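Long-range contact in putative fructose-bisphosphate aldolase (Coccidioides immitis, PDB 3PM6), which is a putative class II fructose-bisphosphate aldolase, a TIM-barrel protein modelled with a bound zinc ion: residues F232-I241 against K288-T296. Residues are numbered along the deposited sequence; the frame is centred on the assembly and turned at random.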
loop_
_atom_site.group_PDB
_atom_site.type_symbol
_atom_site.label_atom_id
_atom_site.label_comp_id
_atom_site.label_asym_id
_atom_site.label_seq_id
_atom_site.Cartn_x
_atom_site.Cartn_y
_atom_site.Cartn_z
ATOM N N PHE A 232 25.602 -5.218 -7.994
ATOM C CA PHE A 232 26.855 -4.515 -7.679
ATOM C C PHE A 232 27.385 -4.891 -6.271
ATOM O O PHE A 232 26.636 -5.316 -5.363
ATOM C CB PHE A 232 26.718 -2.977 -7.830
ATOM C CG PHE A 232 26.634 -2.488 -9.268
ATOM C CD1 PHE A 232 26.538 -3.376 -10.332
ATOM C CD2 PHE A 232 26.636 -1.126 -9.552
ATOM C CE1 PHE A 232 26.487 -2.925 -11.667
ATOM C CE2 PHE A 232 26.543 -0.650 -10.890
ATOM C CZ PHE A 232 26.451 -1.554 -11.944
ATOM N N THR A 233 28.690 -4.734 -6.109
ATOM C CA THR A 233 29.386 -5.108 -4.876
ATOM C C THR A 233 29.746 -3.782 -4.207
ATOM O O THR A 233 29.623 -2.736 -4.818
ATOM C CB THR A 233 30.700 -5.907 -5.187
ATOM O OG1 THR A 233 31.542 -5.101 -6.009
ATOM C CG2 THR A 233 30.430 -7.217 -5.913
ATOM N N LYS A 234 30.189 -3.823 -2.964
ATOM C CA LYS A 234 30.625 -2.629 -2.284
ATOM C C LYS A 234 31.735 -1.918 -3.061
ATOM O O LYS A 234 31.754 -0.686 -3.166
ATOM C CB LYS A 234 31.158 -2.972 -0.876
ATOM C CG LYS A 234 32.023 -1.799 -0.282
ATOM C CD LYS A 234 31.689 -1.560 1.183
ATOM C CE LYS A 234 32.092 -0.170 1.644
ATOM N NZ LYS A 234 30.881 0.508 2.219
ATOM N N GLU A 235 32.693 -2.686 -3.554
ATOM C CA GLU A 235 33.863 -2.092 -4.206
ATOM C C GLU A 235 33.436 -1.340 -5.485
ATOM O O GLU A 235 33.936 -0.248 -5.766
ATOM C CB GLU A 235 34.923 -3.174 -4.481
ATOM C CG GLU A 235 35.624 -3.709 -3.182
ATOM C CD GLU A 235 34.925 -4.892 -2.498
ATOM O OE1 GLU A 235 33.725 -5.151 -2.743
ATOM O OE2 GLU A 235 35.599 -5.586 -1.691
ATOM N N ILE A 236 32.484 -1.908 -6.226
ATOM C CA ILE A 236 31.892 -1.211 -7.392
ATOM C C ILE A 236 31.152 0.082 -6.984
ATOM O O ILE A 236 31.330 1.134 -7.600
ATOM C CB ILE A 236 30.948 -2.118 -8.191
ATOM C CG1 ILE A 236 31.753 -3.222 -8.858
ATOM C CG2 ILE A 236 30.128 -1.281 -9.228
ATOM C CD1 ILE A 236 30.866 -4.349 -9.481
ATOM N N PHE A 237 30.348 -0.012 -5.931
ATOM C CA PHE A 237 29.683 1.154 -5.386
ATOM C C PHE A 237 30.682 2.235 -5.006
ATOM O O PHE A 237 30.505 3.395 -5.406
ATOM C CB PHE A 237 28.784 0.785 -4.200
ATOM C CG PHE A 237 27.504 0.022 -4.578
ATOM C CD1 PHE A 237 26.557 0.570 -5.493
ATOM C CD2 PHE A 237 27.204 -1.198 -3.957
ATOM C CE1 PHE A 237 25.350 -0.118 -5.810
ATOM C CE2 PHE A 237 26.000 -1.907 -4.274
ATOM C CZ PHE A 237 25.072 -1.353 -5.214
ATOM N N GLU A 238 31.741 1.860 -4.285
ATOM C CA GLU A 238 32.763 2.821 -3.871
ATOM C C GLU A 238 33.355 3.541 -5.096
ATOM O O GLU A 238 33.472 4.752 -5.093
ATOM C CB GLU A 238 33.881 2.177 -3.008
ATOM C CG GLU A 238 33.479 1.679 -1.579
ATOM C CD GLU A 238 32.665 2.715 -0.760
ATOM O OE1 GLU A 238 32.810 3.944 -1.003
ATOM O OE2 GLU A 238 31.865 2.305 0.132
ATOM N N LYS A 239 33.681 2.797 -6.147
ATOM C CA LYS A 239 34.230 3.374 -7.372
ATOM C C LYS A 239 33.275 4.412 -7.983
ATOM O O LYS A 239 33.713 5.477 -8.376
ATOM C CB LYS A 239 34.570 2.267 -8.381
ATOM C CG LYS A 239 35.843 1.490 -8.030
ATOM C CD LYS A 239 36.104 0.303 -8.947
ATOM C CE LYS A 239 37.378 -0.400 -8.457
ATOM N NZ LYS A 239 37.422 -1.876 -8.668
ATOM N N CYS A 240 31.979 4.097 -8.021
ATOM C CA CYS A 240 30.958 4.997 -8.581
ATOM C C CYS A 240 30.752 6.249 -7.752
ATOM O O CYS A 240 30.723 7.339 -8.297
ATOM C CB CYS A 240 29.616 4.274 -8.763
ATOM S SG CYS A 240 29.671 2.916 -9.951
ATOM N N ILE A 241 30.614 6.087 -6.439
ATOM C CA ILE A 241 30.438 7.208 -5.514
ATOM C C ILE A 241 31.631 8.194 -5.514
ATOM O O ILE A 241 31.436 9.418 -5.434
ATOM C CB ILE A 241 30.199 6.684 -4.086
ATOM C CG1 ILE A 241 28.878 5.871 -4.048
ATOM C CG2 ILE A 241 30.250 7.824 -3.081
ATOM C CD1 ILE A 241 28.718 4.960 -2.837
ATOM N N LYS A 288 21.545 -3.950 3.710
ATOM C CA LYS A 288 22.864 -4.264 3.128
ATOM C C LYS A 288 23.287 -3.212 2.110
ATOM O O LYS A 288 24.464 -2.812 2.079
ATOM C CB LYS A 288 22.945 -5.677 2.503
ATOM N N ILE A 289 22.340 -2.750 1.297
ATOM C CA ILE A 289 22.619 -1.677 0.341
ATOM C C ILE A 289 23.102 -0.463 1.119
ATOM O O ILE A 289 24.136 0.117 0.787
ATOM C CB ILE A 289 21.351 -1.261 -0.515
ATOM C CG1 ILE A 289 20.874 -2.421 -1.431
ATOM C CG2 ILE A 289 21.610 0.081 -1.255
ATOM C CD1 ILE A 289 21.905 -2.851 -2.489
ATOM N N MET A 290 22.371 -0.095 2.169
ATOM C CA MET A 290 22.714 1.099 2.955
ATOM C C MET A 290 24.163 1.072 3.477
ATOM O O MET A 290 24.906 2.065 3.394
ATOM C CB MET A 290 21.707 1.255 4.112
ATOM C CG MET A 290 20.316 1.736 3.658
ATOM S SD MET A 290 19.000 1.605 4.891
ATOM C CE MET A 290 17.709 2.628 4.063
ATOM N N ASP A 291 24.568 -0.081 4.003
ATOM C CA ASP A 291 25.953 -0.279 4.448
ATOM C C ASP A 291 26.938 -0.143 3.274
ATOM O O ASP A 291 27.917 0.597 3.355
ATOM C CB ASP A 291 26.090 -1.652 5.117
ATOM C CG ASP A 291 25.457 -1.688 6.498
ATOM O OD1 ASP A 291 25.298 -0.602 7.098
ATOM O OD2 ASP A 291 25.141 -2.787 7.003
ATOM N N MET A 292 26.631 -0.811 2.166
ATOM C CA MET A 292 27.502 -0.826 0.991
ATOM C C MET A 292 27.707 0.588 0.468
ATOM O O MET A 292 28.810 0.960 0.081
ATOM C CB MET A 292 26.918 -1.694 -0.130
ATOM C CG MET A 292 26.902 -3.200 0.159
ATOM S SD MET A 292 26.755 -4.180 -1.364
ATOM C CE MET A 292 27.100 -5.769 -0.652
ATOM N N ILE A 293 26.652 1.389 0.473
ATOM C CA ILE A 293 26.794 2.720 -0.122
ATOM C C ILE A 293 27.054 3.820 0.920
ATOM O O ILE A 293 26.977 5.013 0.609
ATOM C CB ILE A 293 25.613 3.054 -1.064
ATOM C CG1 ILE A 293 24.333 3.339 -0.277
ATOM C CG2 ILE A 293 25.445 1.933 -2.130
ATOM C CD1 ILE A 293 23.095 3.565 -1.197
ATOM N N ASP A 294 27.337 3.397 2.157
ATOM C CA ASP A 294 27.722 4.297 3.265
ATOM C C ASP A 294 26.658 5.309 3.659
ATOM O O ASP A 294 26.992 6.384 4.097
ATOM C CB ASP A 294 29.043 5.042 2.959
ATOM C CG ASP A 294 30.161 4.109 2.558
ATOM O OD1 ASP A 294 30.347 3.047 3.212
ATOM O OD2 ASP A 294 30.834 4.420 1.549
ATOM N N SER A 295 25.381 4.976 3.487
ATOM C CA SER A 295 24.325 5.866 3.926
ATOM C C SER A 295 23.963 5.544 5.385
ATOM O O SER A 295 23.314 6.329 6.073
ATOM C CB SER A 295 23.111 5.760 3.008
ATOM O OG SER A 295 22.449 4.518 3.173
ATOM N N THR A 296 24.398 4.375 5.845
ATOM C CA THR A 296 24.110 3.942 7.215
ATOM C C THR A 296 24.607 5.027 8.183
ATOM O O THR A 296 25.736 5.520 8.047
ATOM C CB THR A 296 24.763 2.573 7.484
ATOM O OG1 THR A 296 24.054 1.569 6.729
ATOM C CG2 THR A 296 24.786 2.223 9.003
#
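A lysine on the first turn of one outer helix of the TIM barrel holds the C-terminal end of another, where a Schellman motif closes the helix, above an apolar layer centred on Phe237. Helices 234-241 and 288-292 cross at -51° with their axes 10.3 Å apart. Lys234 NZ donates to Met292 O (3.0 Å) from above the carbonyl plane, and forms a salt bridge with the syn side of Asp294 OD1 (2.8 Å). Its chain, bent at chi2 and chi4, brings the ammonium to the carbonyl of Met292, the last helical residue, where it probably offsets the negative end of the helix dipole. A second salt bridge, from Lys234 NZ to Glu238 OE2 (2.9 Å) one turn on, completes a Lys234-Glu238-Asp294 network. The carboxylates of Glu238 and Asp294 come from opposite directions, nearly coplanar (27° apart), with Glu238 OE2 and Asp294 OD2 2.7 Å apart; Lys234 NZ beside both probably eases their like charges. Asp294, with positive phi, is the C-prime residue of the Schellman motif (Ser295 N to Met290 O), and its CB points toward helix 234-241. Beneath, Ile293 CG2 sits over one face of the Phe237 ring, 3.9 Å from the centroid in a CH-pi contact, while Phe232 CB lies on the opposite face. Met292 SD meets the ring edge at Phe237 CE2 (3.8 Å), a Met-aromatic contact. Ile241 CD1 packs against Ile293 CB at 4.1 Å. Deeper still, Phe237 and Ile293 both rest on Val248 of strand 245-250, and Ile293 also touches Pro30 of strand 29-33, so helix 234-242 meets the C-terminal end of helix 271-292 outside the seam where the last barrel strand closes onto the first.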